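Local coordinates for ornithine carbamoyltransferase (Campylobacter jejuni subsp. jejuni, PDB 3TPF), which catalyses the reversible transfer of the carbamoyl group from carbamoyl phosphate to L-ornithine, giving L-citrulline for arginine biosynthesis, at residues E172-M177 with K201-Y206; S161-A166 with E186-A191; K215-T220 with D255-H260; D221-M226 with R266-S271; K3-L8 with H125-L130. One frame throughout, in Å; residues are numbered along the deposited sequence.

Interaction 1 (E172-M177 with K201-Y206)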
# COMPACT_ATOMS: atom_id res chain seq x y z
N GLU B 172 -6.17 -10.03 39.58
CA GLU B 172 -5.34 -9.54 40.68
C GLU B 172 -4.16 -8.98 40.00
O GLU B 172 -3.44 -9.71 39.34
CB GLU B 172 -4.94 -10.66 41.60
CG GLU B 172 -3.98 -10.24 42.69
CD GLU B 172 -3.69 -11.35 43.71
OE1 GLU B 172 -4.47 -12.35 43.78
OE2 GLU B 172 -2.70 -11.18 44.44
N ILE B 173 -4.00 -7.67 40.08
CA ILE B 173 -2.90 -7.03 39.37
C ILE B 173 -2.05 -6.13 40.24
O ILE B 173 -2.56 -5.29 40.98
CB ILE B 173 -3.39 -6.25 38.15
CG1 ILE B 173 -2.19 -5.73 37.36
CG2 ILE B 173 -4.29 -5.12 38.58
CD1 ILE B 173 -2.54 -5.09 36.03
N SER B 174 -0.74 -6.32 40.13
CA SER B 174 0.26 -5.42 40.75
C SER B 174 1.05 -4.64 39.71
O SER B 174 1.63 -5.23 38.81
CB SER B 174 1.24 -6.18 41.60
OG SER B 174 0.61 -6.54 42.80
N ILE B 175 1.03 -3.32 39.84
CA ILE B 175 1.74 -2.45 38.93
C ILE B 175 2.93 -1.87 39.62
O ILE B 175 2.83 -1.37 40.75
CB ILE B 175 0.87 -1.30 38.42
CG1 ILE B 175 -0.28 -1.85 37.60
CG2 ILE B 175 1.71 -0.32 37.59
CD1 ILE B 175 -1.21 -0.78 37.10
N ALA B 176 4.05 -1.88 38.91
CA ALA B 176 5.30 -1.30 39.42
C ALA B 176 5.93 -0.35 38.41
O ALA B 176 6.10 -0.68 37.26
CB ALA B 176 6.28 -2.38 39.87
N MSE B 177 6.16 0.88 38.85
CA MSE B 177 6.79 1.93 38.06
C MSE B 177 7.60 2.80 39.00
O MSE B 177 7.42 2.73 40.19
CB MSE B 177 5.71 2.77 37.41
CG MSE B 177 4.70 3.34 38.42
SE MSE B 177 3.21 4.33 37.52
CE MSE B 177 2.64 3.24 35.94
N LYS B 201 -8.25 -7.23 42.71
CA LYS B 201 -7.21 -6.90 43.69
C LYS B 201 -6.10 -6.12 42.95
O LYS B 201 -5.13 -6.71 42.43
CB LYS B 201 -6.69 -8.16 44.39
CG LYS B 201 -7.76 -8.89 45.24
CD LYS B 201 -7.40 -10.36 45.59
CE LYS B 201 -8.64 -11.10 46.15
NZ LYS B 201 -8.44 -11.98 47.37
N ILE B 202 -6.26 -4.80 42.92
CA ILE B 202 -5.33 -3.88 42.28
C ILE B 202 -4.42 -3.20 43.27
O ILE B 202 -4.86 -2.73 44.29
CB ILE B 202 -6.09 -2.74 41.59
CG1 ILE B 202 -7.08 -3.32 40.59
CG2 ILE B 202 -5.14 -1.74 40.93
CD1 ILE B 202 -7.91 -2.31 39.88
N SER B 203 -3.13 -3.17 42.97
CA SER B 203 -2.11 -2.51 43.83
C SER B 203 -1.06 -1.81 42.96
O SER B 203 -0.64 -2.36 41.95
CB SER B 203 -1.43 -3.53 44.74
OG SER B 203 -1.11 -4.72 44.03
N LEU B 204 -0.68 -0.60 43.33
CA LEU B 204 0.33 0.18 42.59
C LEU B 204 1.47 0.56 43.51
O LEU B 204 1.26 1.02 44.63
CB LEU B 204 -0.26 1.45 41.97
CG LEU B 204 0.67 2.66 41.73
CD1 LEU B 204 1.53 2.39 40.51
CD2 LEU B 204 -0.06 4.01 41.61
N GLY B 205 2.69 0.35 43.03
CA GLY B 205 3.89 0.57 43.84
C GLY B 205 5.07 0.99 43.00
O GLY B 205 4.93 1.25 41.82
N TYR B 206 6.22 1.10 43.64
CA TYR B 206 7.49 1.40 42.95
C TYR B 206 8.58 0.37 43.25
O TYR B 206 9.78 0.66 43.22
CB TYR B 206 7.97 2.81 43.25
CG TYR B 206 8.21 3.11 44.69
CD1 TYR B 206 7.30 3.90 45.40
CD2 TYR B 206 9.37 2.66 45.36
CE1 TYR B 206 7.52 4.20 46.75
CE2 TYR B 206 9.59 2.96 46.70
CZ TYR B 206 8.67 3.73 47.39
OH TYR B 206 8.86 4.06 48.73
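The peptide groups of I173 and K201 are the first flat units to meet, I173 N giving a 2.8 Å bond to K201 O where edge strand 201-205 runs parallel to 172-176. S203 N to I173 O, I175 N to S203 O, G205 N to I175 O and M177 N to G205 O continue the series. One face of this pair carries E172, S174 and A176 beside K201, S203 and G205; the other carries I173 and I175 beside I202 and L204. With helix 185-198 the strands form a beta-alpha-beta unit at one end of the Rossmann-type sheet. On the first face S203 OG stands between its backbone N and carbonyl carbon (chi1 44°), hydrogen-bonded to S174 OG at 2.8 Å, and S174 OG also has a weak bond to K215 NZ. E172 CG lies 3.8 Å from K201 CB, the acid and amine ends staying apart. On the opposite face I173 CG2 is 3.9 Å from I202 CG1, the two side chains lying side by side and pointing the same way. L204 CD1 reaches back toward the neighbouring strand, 4.0 Å from I175 CG2 and 3.9 Å from the selenium of M177, a selenomethionine.

Interaction 2 (S161-A166 with E186-A191)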
# COMPACT_ATOMS: atom_id res chain seq x y z
N SER B 161 -4.37 0.37 29.86
CA SER B 161 -5.27 -0.62 29.36
C SER B 161 -5.19 -1.90 30.17
O SER B 161 -6.23 -2.56 30.39
CB SER B 161 -4.97 -0.92 27.91
OG SER B 161 -5.27 0.20 27.10
N TRP B 162 -4.00 -2.24 30.70
CA TRP B 162 -3.95 -3.40 31.66
C TRP B 162 -4.67 -3.09 32.96
O TRP B 162 -5.37 -3.93 33.51
CB TRP B 162 -2.56 -3.96 31.89
CG TRP B 162 -2.35 -5.23 31.04
CD1 TRP B 162 -1.51 -5.35 30.03
CD2 TRP B 162 -3.09 -6.47 31.10
NE1 TRP B 162 -1.67 -6.58 29.42
CE2 TRP B 162 -2.62 -7.28 30.08
CE3 TRP B 162 -4.10 -6.95 31.90
CZ2 TRP B 162 -3.07 -8.55 29.84
CZ3 TRP B 162 -4.57 -8.22 31.67
CH2 TRP B 162 -4.06 -9.01 30.63
N LEU B 163 -4.54 -1.87 33.39
CA LEU B 163 -5.12 -1.49 34.68
C LEU B 163 -6.63 -1.67 34.58
O LEU B 163 -7.25 -2.37 35.38
CB LEU B 163 -4.76 -0.05 35.09
CG LEU B 163 -5.49 0.61 36.25
CD1 LEU B 163 -5.38 -0.29 37.48
CD2 LEU B 163 -4.95 2.02 36.53
N ILE B 164 -7.15 -1.08 33.53
CA ILE B 164 -8.58 -1.11 33.19
C ILE B 164 -9.13 -2.48 33.01
O ILE B 164 -10.19 -2.80 33.53
CB ILE B 164 -8.78 -0.43 31.83
CG1 ILE B 164 -8.82 1.07 32.04
CG2 ILE B 164 -9.98 -0.95 31.03
CD1 ILE B 164 -8.60 1.81 30.73
N THR B 165 -8.45 -3.26 32.19
CA THR B 165 -8.94 -4.59 31.84
C THR B 165 -8.92 -5.50 33.07
O THR B 165 -9.83 -6.30 33.29
CB THR B 165 -8.07 -5.26 30.79
OG1 THR B 165 -8.01 -4.43 29.66
CG2 THR B 165 -8.61 -6.62 30.41
N ALA B 166 -7.88 -5.34 33.89
CA ALA B 166 -7.76 -6.07 35.15
C ALA B 166 -9.00 -5.78 36.01
O ALA B 166 -9.65 -6.65 36.59
CB ALA B 166 -6.50 -5.63 35.85
N GLU B 186 -7.88 10.18 36.48
CA GLU B 186 -9.20 9.85 35.91
C GLU B 186 -9.33 8.35 35.61
O GLU B 186 -10.35 7.70 35.81
CB GLU B 186 -9.45 10.69 34.66
CG GLU B 186 -10.89 10.65 34.14
CD GLU B 186 -11.13 9.55 33.10
OE1 GLU B 186 -10.26 9.26 32.25
OE2 GLU B 186 -12.23 8.97 33.14
N ILE B 187 -8.25 7.79 35.11
CA ILE B 187 -8.21 6.39 34.76
C ILE B 187 -8.22 5.55 36.02
O ILE B 187 -8.89 4.52 36.12
CB ILE B 187 -6.97 6.07 33.93
CG1 ILE B 187 -6.95 6.94 32.69
CG2 ILE B 187 -7.00 4.60 33.54
CD1 ILE B 187 -6.10 6.39 31.58
N TRP B 188 -7.44 6.00 36.97
CA TRP B 188 -7.26 5.28 38.24
C TRP B 188 -8.57 5.20 38.99
O TRP B 188 -8.92 4.16 39.54
CB TRP B 188 -6.19 5.97 39.09
CG TRP B 188 -5.91 5.31 40.41
CD1 TRP B 188 -6.34 5.75 41.62
CD2 TRP B 188 -5.10 4.14 40.69
NE1 TRP B 188 -5.86 4.95 42.61
CE2 TRP B 188 -5.10 3.95 42.07
CE3 TRP B 188 -4.38 3.26 39.90
CZ2 TRP B 188 -4.44 2.89 42.69
CZ3 TRP B 188 -3.69 2.19 40.53
CH2 TRP B 188 -3.75 2.02 41.91
N GLU B 189 -9.30 6.29 38.97
CA GLU B 189 -10.60 6.32 39.58
C GLU B 189 -11.52 5.31 38.94
O GLU B 189 -12.25 4.63 39.62
CB GLU B 189 -11.24 7.70 39.57
CG GLU B 189 -11.94 7.95 40.89
CD GLU B 189 -11.03 7.67 42.12
OE1 GLU B 189 -11.32 6.74 42.93
OE2 GLU B 189 -10.02 8.38 42.28
N PHE B 190 -11.51 5.23 37.63
CA PHE B 190 -12.40 4.28 36.96
C PHE B 190 -12.11 2.87 37.45
O PHE B 190 -13.01 2.07 37.64
CB PHE B 190 -12.22 4.35 35.46
CG PHE B 190 -12.81 3.19 34.72
CD1 PHE B 190 -12.08 2.02 34.50
CD2 PHE B 190 -14.09 3.25 34.21
CE1 PHE B 190 -12.62 0.95 33.81
CE2 PHE B 190 -14.63 2.17 33.50
CZ PHE B 190 -13.89 1.02 33.32
N ALA B 191 -10.82 2.57 37.58
CA ALA B 191 -10.38 1.25 37.95
C ALA B 191 -10.80 0.94 39.39
O ALA B 191 -11.25 -0.16 39.72
CB ALA B 191 -8.88 1.14 37.82
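L163, I164, I187, W188, F190 and A191 make an all-apolar contact between two neighbouring helices, 157-169 and 185-198, whose local axes run 9.3 Å apart at 19°. L163 makes the closest contacts. Its CG is anti to the backbone N (chi1 168°) and sits 3.8 Å from A191 CB, while CD2 reaches W188 CE3 at 3.6 Å; the leucine and the indole cross at about a right angle. I164 makes a second, looser patch: its CG1 lies 4.2 Å from F190 CD1, those two side chains also crossing nearly perpendicularly, and at the same distance from I187 CG2. Polar bonding stays within each helix or leads outward. S161 O takes both T165 N and T165 OG1 from opposite faces of its carbonyl plane, the hydroxyl at 2.7 Å. R9 forms a salt bridge with E186 and a cation-pi contact with F190. Toward the Rossmann-type sheet, I202 of edge strand 201-205 touches L163, W188 and A191, so both helices cover the same side of it. With only carbon surfaces meeting, the pairing of the helices rests on shape and hydrophobic burial; no polar group has to find a partner across the seam.

Interaction 3 (K215-T220 with D255-H260)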
# COMPACT_ATOMS: atom_id res chain seq x y z
N LYS B 215 2.89 -14.08 41.31
CA LYS B 215 2.32 -13.74 39.99
C LYS B 215 2.57 -14.84 38.96
O LYS B 215 3.65 -15.44 38.93
CB LYS B 215 2.92 -12.44 39.49
CG LYS B 215 2.53 -11.22 40.31
CD LYS B 215 1.05 -10.96 40.24
CE LYS B 215 0.71 -9.68 41.01
NZ LYS B 215 1.35 -9.60 42.36
N ASP B 216 1.58 -15.13 38.14
CA ASP B 216 1.79 -16.11 37.04
C ASP B 216 2.06 -15.51 35.69
O ASP B 216 2.32 -16.20 34.74
CB ASP B 216 0.57 -16.97 36.82
CG ASP B 216 0.14 -17.69 38.05
OD1 ASP B 216 1.00 -18.18 38.81
OD2 ASP B 216 -1.08 -17.79 38.22
N VAL B 217 1.91 -14.21 35.60
CA VAL B 217 2.01 -13.49 34.33
C VAL B 217 2.75 -12.18 34.59
O VAL B 217 2.31 -11.37 35.41
CB VAL B 217 0.62 -13.25 33.69
CG1 VAL B 217 0.74 -12.66 32.30
CG2 VAL B 217 -0.18 -14.54 33.60
N VAL B 218 3.92 -12.03 33.93
CA VAL B 218 4.69 -10.80 34.05
C VAL B 218 4.70 -10.09 32.74
O VAL B 218 4.99 -10.66 31.69
CB VAL B 218 6.16 -11.03 34.45
CG1 VAL B 218 6.93 -9.72 34.54
CG2 VAL B 218 6.28 -11.82 35.75
N ILE B 219 4.30 -8.83 32.78
CA ILE B 219 4.16 -8.05 31.56
C ILE B 219 5.04 -6.85 31.63
O ILE B 219 5.02 -6.12 32.62
CB ILE B 219 2.73 -7.54 31.40
CG1 ILE B 219 1.74 -8.74 31.43
CG2 ILE B 219 2.66 -6.65 30.18
CD1 ILE B 219 0.32 -8.37 31.11
N THR B 220 5.78 -6.61 30.57
CA THR B 220 6.60 -5.43 30.54
C THR B 220 6.54 -4.81 29.18
O THR B 220 5.96 -5.36 28.25
CB THR B 220 8.04 -5.73 30.92
OG1 THR B 220 8.71 -4.52 31.22
CG2 THR B 220 8.74 -6.43 29.84
N ASP B 255 7.11 -21.28 36.64
CA ASP B 255 6.55 -21.40 35.28
C ASP B 255 5.73 -20.21 34.78
O ASP B 255 4.99 -20.30 33.77
CB ASP B 255 5.72 -22.68 35.18
CG ASP B 255 6.57 -23.92 35.25
OD1 ASP B 255 7.64 -23.96 34.58
OD2 ASP B 255 6.17 -24.85 35.96
N ALA B 256 5.92 -19.08 35.46
CA ALA B 256 5.25 -17.81 35.09
C ALA B 256 5.72 -17.40 33.71
O ALA B 256 6.91 -17.58 33.39
CB ALA B 256 5.56 -16.71 36.11
N ILE B 257 4.80 -16.90 32.89
CA ILE B 257 5.11 -16.45 31.53
C ILE B 257 5.42 -14.98 31.48
O ILE B 257 4.91 -14.20 32.32
CB ILE B 257 3.99 -16.73 30.51
CG1 ILE B 257 2.69 -16.05 30.92
CG2 ILE B 257 3.73 -18.20 30.38
CD1 ILE B 257 1.64 -16.13 29.81
N LEU B 258 6.30 -14.60 30.56
CA LEU B 258 6.70 -13.20 30.37
C LEU B 258 6.06 -12.69 29.06
O LEU B 258 6.26 -13.26 28.01
CB LEU B 258 8.22 -13.06 30.30
CG LEU B 258 8.75 -11.67 29.87
CD1 LEU B 258 8.35 -10.65 30.91
CD2 LEU B 258 10.24 -11.74 29.62
N LEU B 259 5.30 -11.63 29.14
CA LEU B 259 4.69 -11.02 27.98
C LEU B 259 5.30 -9.65 27.70
O LEU B 259 5.67 -8.94 28.62
CB LEU B 259 3.19 -10.82 28.17
CG LEU B 259 2.30 -12.05 28.23
CD1 LEU B 259 0.87 -11.62 28.37
CD2 LEU B 259 2.54 -12.91 26.94
N HIS B 260 5.49 -9.36 26.42
CA HIS B 260 6.03 -8.11 25.91
C HIS B 260 5.37 -7.82 24.58
O HIS B 260 5.32 -8.68 23.73
CB HIS B 260 7.52 -8.22 25.68
CG HIS B 260 8.22 -6.91 25.50
ND1 HIS B 260 7.80 -5.96 24.60
CD2 HIS B 260 9.34 -6.40 26.09
CE1 HIS B 260 8.62 -4.92 24.66
NE2 HIS B 260 9.57 -5.16 25.55
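V218 bonds through its backbone to both I257 and L259, where parallel strands 217-220 and 257-260 run side by side in the Rossmann-type sheet of the ornithine-binding domain, 257-260 being outermost on that side. Four backbone hydrogen bonds join them. I257 N to D216 O is the longest at 3.2 Å. V218 N to I257 O and L259 N to V218 O are straighter, the latter 2.7 Å long with 173° at the hydrogen. T220 N to L259 O follows at 3.0 Å.

Apolar contacts line both faces. On one, V217 CG1 meets I257 CG1 and L259 CD1, each at 4.1 Å, and I136 of helix 126-138 covers V217 and L259. On the other, L258 CG is anti to its backbone N (chi1 171°) and its CD1 packs on V218 CG1 at 4.0 Å, with M249 of helix 246-251 against both.

At the C-terminal end T220 CG2 lies 3.8 Å from H260 CD2, and T220 O sits over one face of that ring, offset toward its rim. The polar ends are held from outside: T220 OG1 by I152 O, H260 NE2 by E269 OE2, and H260 ND1 by L262 N. The four bonds pair amides and carbonyls that face each other between the two buried strands, while the imidazole is fixed at both nitrogens beside D221 and L262, residues predicted to bind ornithine and carbamoyl phosphate respectively.

Interaction 4 (D221-M226 with R266-S271)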
# COMPACT_ATOMS: atom_id res chain seq x y z
N ASP B 221 7.12 -3.63 29.08
CA ASP B 221 7.07 -2.86 27.83
C ASP B 221 8.22 -1.87 27.77
O ASP B 221 8.84 -1.53 28.80
CB ASP B 221 5.74 -2.11 27.74
CG ASP B 221 5.47 -1.52 26.34
OD1 ASP B 221 6.16 -1.86 25.33
OD2 ASP B 221 4.52 -0.71 26.25
N THR B 222 8.48 -1.37 26.58
CA THR B 222 9.54 -0.37 26.38
C THR B 222 9.32 0.80 27.31
O THR B 222 8.21 1.13 27.66
CB THR B 222 9.53 0.23 24.96
OG1 THR B 222 8.59 1.27 24.93
CG2 THR B 222 9.06 -0.80 23.89
N TRP B 223 10.40 1.44 27.67
CA TRP B 223 10.33 2.56 28.63
C TRP B 223 10.23 3.89 27.93
O TRP B 223 9.57 4.82 28.36
CB TRP B 223 11.58 2.59 29.46
CG TRP B 223 11.79 1.41 30.33
CD1 TRP B 223 10.85 0.63 30.91
CD2 TRP B 223 13.03 0.92 30.76
NE1 TRP B 223 11.43 -0.34 31.66
CE2 TRP B 223 12.78 -0.18 31.60
CE3 TRP B 223 14.35 1.31 30.53
CZ2 TRP B 223 13.81 -0.89 32.23
CZ3 TRP B 223 15.38 0.59 31.13
CH2 TRP B 223 15.10 -0.49 31.97
N VAL B 224 10.99 3.97 26.86
CA VAL B 224 10.92 5.10 25.97
C VAL B 224 9.72 4.85 25.07
O VAL B 224 9.80 4.14 24.05
CB VAL B 224 12.26 5.26 25.26
CG1 VAL B 224 12.14 6.33 24.19
CG2 VAL B 224 13.28 5.56 26.32
N SER B 225 8.61 5.45 25.48
CA SER B 225 7.31 5.25 24.83
C SER B 225 7.17 6.16 23.60
O SER B 225 7.50 7.35 23.64
CB SER B 225 6.15 5.39 25.85
OG SER B 225 6.14 4.30 26.80
N MSE B 226 6.67 5.56 22.51
CA MSE B 226 6.73 6.13 21.15
C MSE B 226 6.19 7.53 21.03
O MSE B 226 5.10 7.84 21.52
CB MSE B 226 5.95 5.24 20.18
N ARG B 266 16.53 -5.34 24.30
CA ARG B 266 17.37 -6.19 25.09
C ARG B 266 18.36 -5.34 25.76
O ARG B 266 18.99 -4.50 25.14
CB ARG B 266 18.09 -7.21 24.20
CG ARG B 266 17.17 -8.26 23.59
CD ARG B 266 17.73 -8.92 22.36
NE ARG B 266 16.67 -8.95 21.38
CZ ARG B 266 16.13 -10.04 20.87
NH1 ARG B 266 16.51 -11.23 21.25
NH2 ARG B 266 15.18 -9.94 19.97
N GLY B 267 18.51 -5.57 27.03
CA GLY B 267 19.49 -4.81 27.83
C GLY B 267 18.87 -3.65 28.59
O GLY B 267 19.53 -3.00 29.42
N TYR B 268 17.59 -3.40 28.30
CA TYR B 268 16.83 -2.34 28.95
C TYR B 268 15.69 -2.95 29.76
O TYR B 268 15.92 -3.56 30.81
CB TYR B 268 16.34 -1.33 27.92
CG TYR B 268 17.46 -0.72 27.20
CD1 TYR B 268 17.91 -1.24 26.01
CD2 TYR B 268 18.20 0.33 27.78
CE1 TYR B 268 19.02 -0.71 25.37
CE2 TYR B 268 19.31 0.87 27.16
CZ TYR B 268 19.71 0.35 25.95
OH TYR B 268 20.79 0.88 25.32
N GLU B 269 14.46 -2.86 29.26
CA GLU B 269 13.33 -3.37 30.02
C GLU B 269 13.37 -4.88 30.18
O GLU B 269 12.72 -5.45 31.04
CB GLU B 269 12.01 -2.96 29.39
CG GLU B 269 11.65 -3.68 28.11
CD GLU B 269 12.25 -3.07 26.85
OE1 GLU B 269 12.95 -2.00 26.90
OE2 GLU B 269 11.97 -3.69 25.77
N VAL B 270 14.15 -5.53 29.36
CA VAL B 270 14.24 -6.96 29.44
C VAL B 270 15.64 -7.43 29.05
O VAL B 270 16.26 -6.85 28.14
CB VAL B 270 13.16 -7.60 28.55
CG1 VAL B 270 13.54 -7.53 27.09
CG2 VAL B 270 12.97 -9.04 28.95
N SER B 271 16.14 -8.45 29.74
CA SER B 271 17.43 -9.04 29.38
C SER B 271 17.27 -9.98 28.18
O SER B 271 16.26 -10.61 28.00
CB SER B 271 18.01 -9.79 30.54
OG SER B 271 17.34 -11.02 30.72
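W223 and E269 meet where two loops leave the C-terminal ends of strands 217-220 and 257-260, the end at which Rossmann-type sheets usually bind their ligands. The first loop holds D221, S225 and M226, predicted to bind L-ornithine, and includes the start of the Ser-Met-Gly loop characteristic of ornithine carbamoyltransferases.

The indole is the platform. E269 CB lies over the face of its five-membered ring, 3.8 Å from the centroid and 27° off the normal, a CH-pi contact. E269 CA sits above the indole farther out toward the rim, 3.4 Å from W223 CZ2. Beyond that, W223 CH2 comes within 3.4 Å of Y268 C. The two aromatic side chains cross at about a right angle: W223 CZ3 lies at the edge of the tyrosine ring, near its plane, and is 3.9 Å from Y268 CB. F239 stacks on W223.

The glutamate then turns toward the other loop. E269 CG stands between its backbone N and carbonyl carbon (chi1 72°), which places it 3.6 Å from D221 O. A further bend at chi2 carries CD toward T222, with the carboxylate plane 74° from that of the indole. The two loops meet without a direct polar bond; the carboxylate is tied down through OE2, by Y265 N as well as by the histidine of strand 257-260. R266, at the start of the second loop, forms a salt bridge with D83 of a neighbouring subunit. The other carboxylate oxygen, E269 OE1, ends 3.8 Å from T222 CA.

Interaction 5 (K3-L8 with H125-L130)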
# COMPACT_ATOMS: atom_id res chain seq x y z
N LYS B 3 -21.77 1.01 18.32
CA LYS B 3 -20.61 0.94 19.17
C LYS B 3 -19.27 0.92 18.35
O LYS B 3 -19.12 0.18 17.40
CB LYS B 3 -20.76 -0.24 20.13
CG LYS B 3 -21.77 0.06 21.25
CD LYS B 3 -21.16 0.32 22.65
CE LYS B 3 -21.42 -0.82 23.64
NZ LYS B 3 -20.34 -0.92 24.67
N HIS B 4 -18.37 1.81 18.76
CA HIS B 4 -16.96 1.77 18.44
C HIS B 4 -16.13 0.94 19.45
O HIS B 4 -16.58 0.58 20.52
CB HIS B 4 -16.44 3.19 18.48
CG HIS B 4 -17.21 4.12 17.64
ND1 HIS B 4 -17.08 4.14 16.29
CD2 HIS B 4 -18.14 5.06 17.94
CE1 HIS B 4 -17.90 5.04 15.77
NE2 HIS B 4 -18.53 5.64 16.75
N PHE B 5 -14.87 0.71 19.12
CA PHE B 5 -13.96 -0.02 20.01
C PHE B 5 -12.69 0.88 20.28
O PHE B 5 -11.66 0.73 19.70
CB PHE B 5 -13.60 -1.37 19.40
CG PHE B 5 -12.83 -2.23 20.34
CD1 PHE B 5 -13.49 -3.07 21.26
CD2 PHE B 5 -11.49 -2.17 20.39
CE1 PHE B 5 -12.80 -3.82 22.19
CE2 PHE B 5 -10.78 -2.90 21.32
CZ PHE B 5 -11.43 -3.71 22.25
N LEU B 6 -12.82 1.86 21.10
CA LEU B 6 -11.74 2.83 21.37
C LEU B 6 -10.98 2.51 22.62
O LEU B 6 -9.89 2.98 22.82
CB LEU B 6 -12.34 4.24 21.52
CG LEU B 6 -13.24 4.69 20.32
CD1 LEU B 6 -13.70 6.12 20.41
CD2 LEU B 6 -12.52 4.51 19.01
N THR B 7 -11.65 1.84 23.55
CA THR B 7 -11.05 1.39 24.80
C THR B 7 -11.87 0.27 25.44
O THR B 7 -13.09 0.25 25.36
CB THR B 7 -10.95 2.52 25.85
OG1 THR B 7 -10.54 1.95 27.11
CG2 THR B 7 -12.28 3.21 26.00
N LEU B 8 -11.21 -0.62 26.15
CA LEU B 8 -11.97 -1.66 26.81
C LEU B 8 -12.88 -1.13 27.92
O LEU B 8 -13.76 -1.84 28.44
CB LEU B 8 -11.01 -2.71 27.35
CG LEU B 8 -10.42 -3.51 26.18
CD1 LEU B 8 -9.23 -4.36 26.54
CD2 LEU B 8 -11.58 -4.32 25.67
N HIS B 125 -4.22 1.05 24.50
CA HIS B 125 -3.83 0.13 23.45
C HIS B 125 -4.61 -1.17 23.55
O HIS B 125 -4.06 -2.22 23.69
CB HIS B 125 -2.32 -0.08 23.46
CG HIS B 125 -1.81 -0.81 22.24
ND1 HIS B 125 -2.59 -1.01 21.11
CD2 HIS B 125 -0.63 -1.43 21.99
CE1 HIS B 125 -1.92 -1.73 20.24
NE2 HIS B 125 -0.73 -2.00 20.74
N PRO B 126 -5.94 -1.09 23.46
CA PRO B 126 -6.81 -2.24 23.77
C PRO B 126 -6.69 -3.45 22.92
O PRO B 126 -6.89 -4.54 23.45
CB PRO B 126 -8.20 -1.69 23.55
CG PRO B 126 -8.00 -0.60 22.55
CD PRO B 126 -6.72 0.05 22.98
N THR B 127 -6.46 -3.34 21.64
CA THR B 127 -6.34 -4.60 20.82
C THR B 127 -5.13 -5.45 21.31
O THR B 127 -5.18 -6.68 21.39
CB THR B 127 -6.21 -4.38 19.32
OG1 THR B 127 -5.08 -3.52 19.09
CG2 THR B 127 -7.44 -3.79 18.73
N GLN B 128 -4.11 -4.77 21.81
CA GLN B 128 -2.96 -5.47 22.38
C GLN B 128 -3.34 -6.25 23.65
O GLN B 128 -2.98 -7.42 23.86
CB GLN B 128 -1.82 -4.47 22.64
CG GLN B 128 -0.58 -5.15 23.16
CD GLN B 128 0.11 -6.13 22.16
OE1 GLN B 128 0.12 -5.88 20.94
NE2 GLN B 128 0.75 -7.21 22.69
N VAL B 129 -4.03 -5.57 24.54
CA VAL B 129 -4.44 -6.22 25.78
C VAL B 129 -5.33 -7.36 25.45
O VAL B 129 -5.20 -8.39 26.06
CB VAL B 129 -5.03 -5.24 26.71
CG1 VAL B 129 -5.78 -5.92 27.82
CG2 VAL B 129 -3.93 -4.27 27.15
N LEU B 130 -6.16 -7.26 24.43
CA LEU B 130 -7.03 -8.43 24.12
C LEU B 130 -6.16 -9.59 23.75
O LEU B 130 -6.44 -10.74 24.09
CB LEU B 130 -7.98 -8.17 22.98
CG LEU B 130 -9.30 -7.53 23.28
CD1 LEU B 130 -9.96 -7.28 21.99
CD2 LEU B 130 -10.19 -8.36 24.13
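P126, second residue of the His-Pro-Thr-Gln motif of the transcarbamoylases, is touched at its CB by both F5 and L8 of the N-terminal loop. The motif, H125 to Q128, is predicted to bind carbamoyl phosphate; H125 is at the N-cap position of helix 126-138, and the proline lies in its first turn.

The tight part is carbon on carbon. F5 CG is anti to its backbone N (chi1 -172°), and the ring extends past the proline, the two side chains sliding by each other in opposite directions, with F5 CE2 3.6 Å from P126 CB. At the far end of the ring F5 CZ meets L130 CD1 tip to tip at 3.9 Å. L8 crosses the proline obliquely: its CG is 3.9 Å from P126 CB, and its CD1 goes on to V129 CG1 at 4.0 Å.

The rest is looser, though still buried. L6 and T7 come near P126 through backbone atoms alone, their CB atoms directed away, with L6 O 4.1 Å from P126 CG. Their polar atoms look to other partners, L6 O to N118 ND2 and T7 OG1 to R9 N. I16 and L19 of helix 13-28 and L296 and V292 of helix 279-302 cover the apolar cluster further. On the side of the motif threonine the contact thins out, T127 CG2 lying 4.3 Å from F5 CE2.

Overall arrangement
Interactions 1 and 3 sit on opposite flanks of one five-strand parallel sheet, their centres 14 Å apart. Interaction 2 joins helices covering one side of that sheet; L204 CB packs on W188 CH2 at 3.5 Å. Interaction 5 belongs to the carbamoyl-phosphate domain, yet S161 OG of interaction 2 reaches H125 N at 2.9 Å, so helix 157-169 touches the start of helix 126-138 there. Interaction 4 continues the strands of interaction 3, and L258 CD2 packs on V270 CG2 at 3.9 Å between them. Predicted ornithine residues in interaction 4 and carbamoyl-phosphate residues in interaction 5 probably line the active site from the two sides of the interdomain cleft, as in other transcarbamoylases, contact centres 23 Å apart.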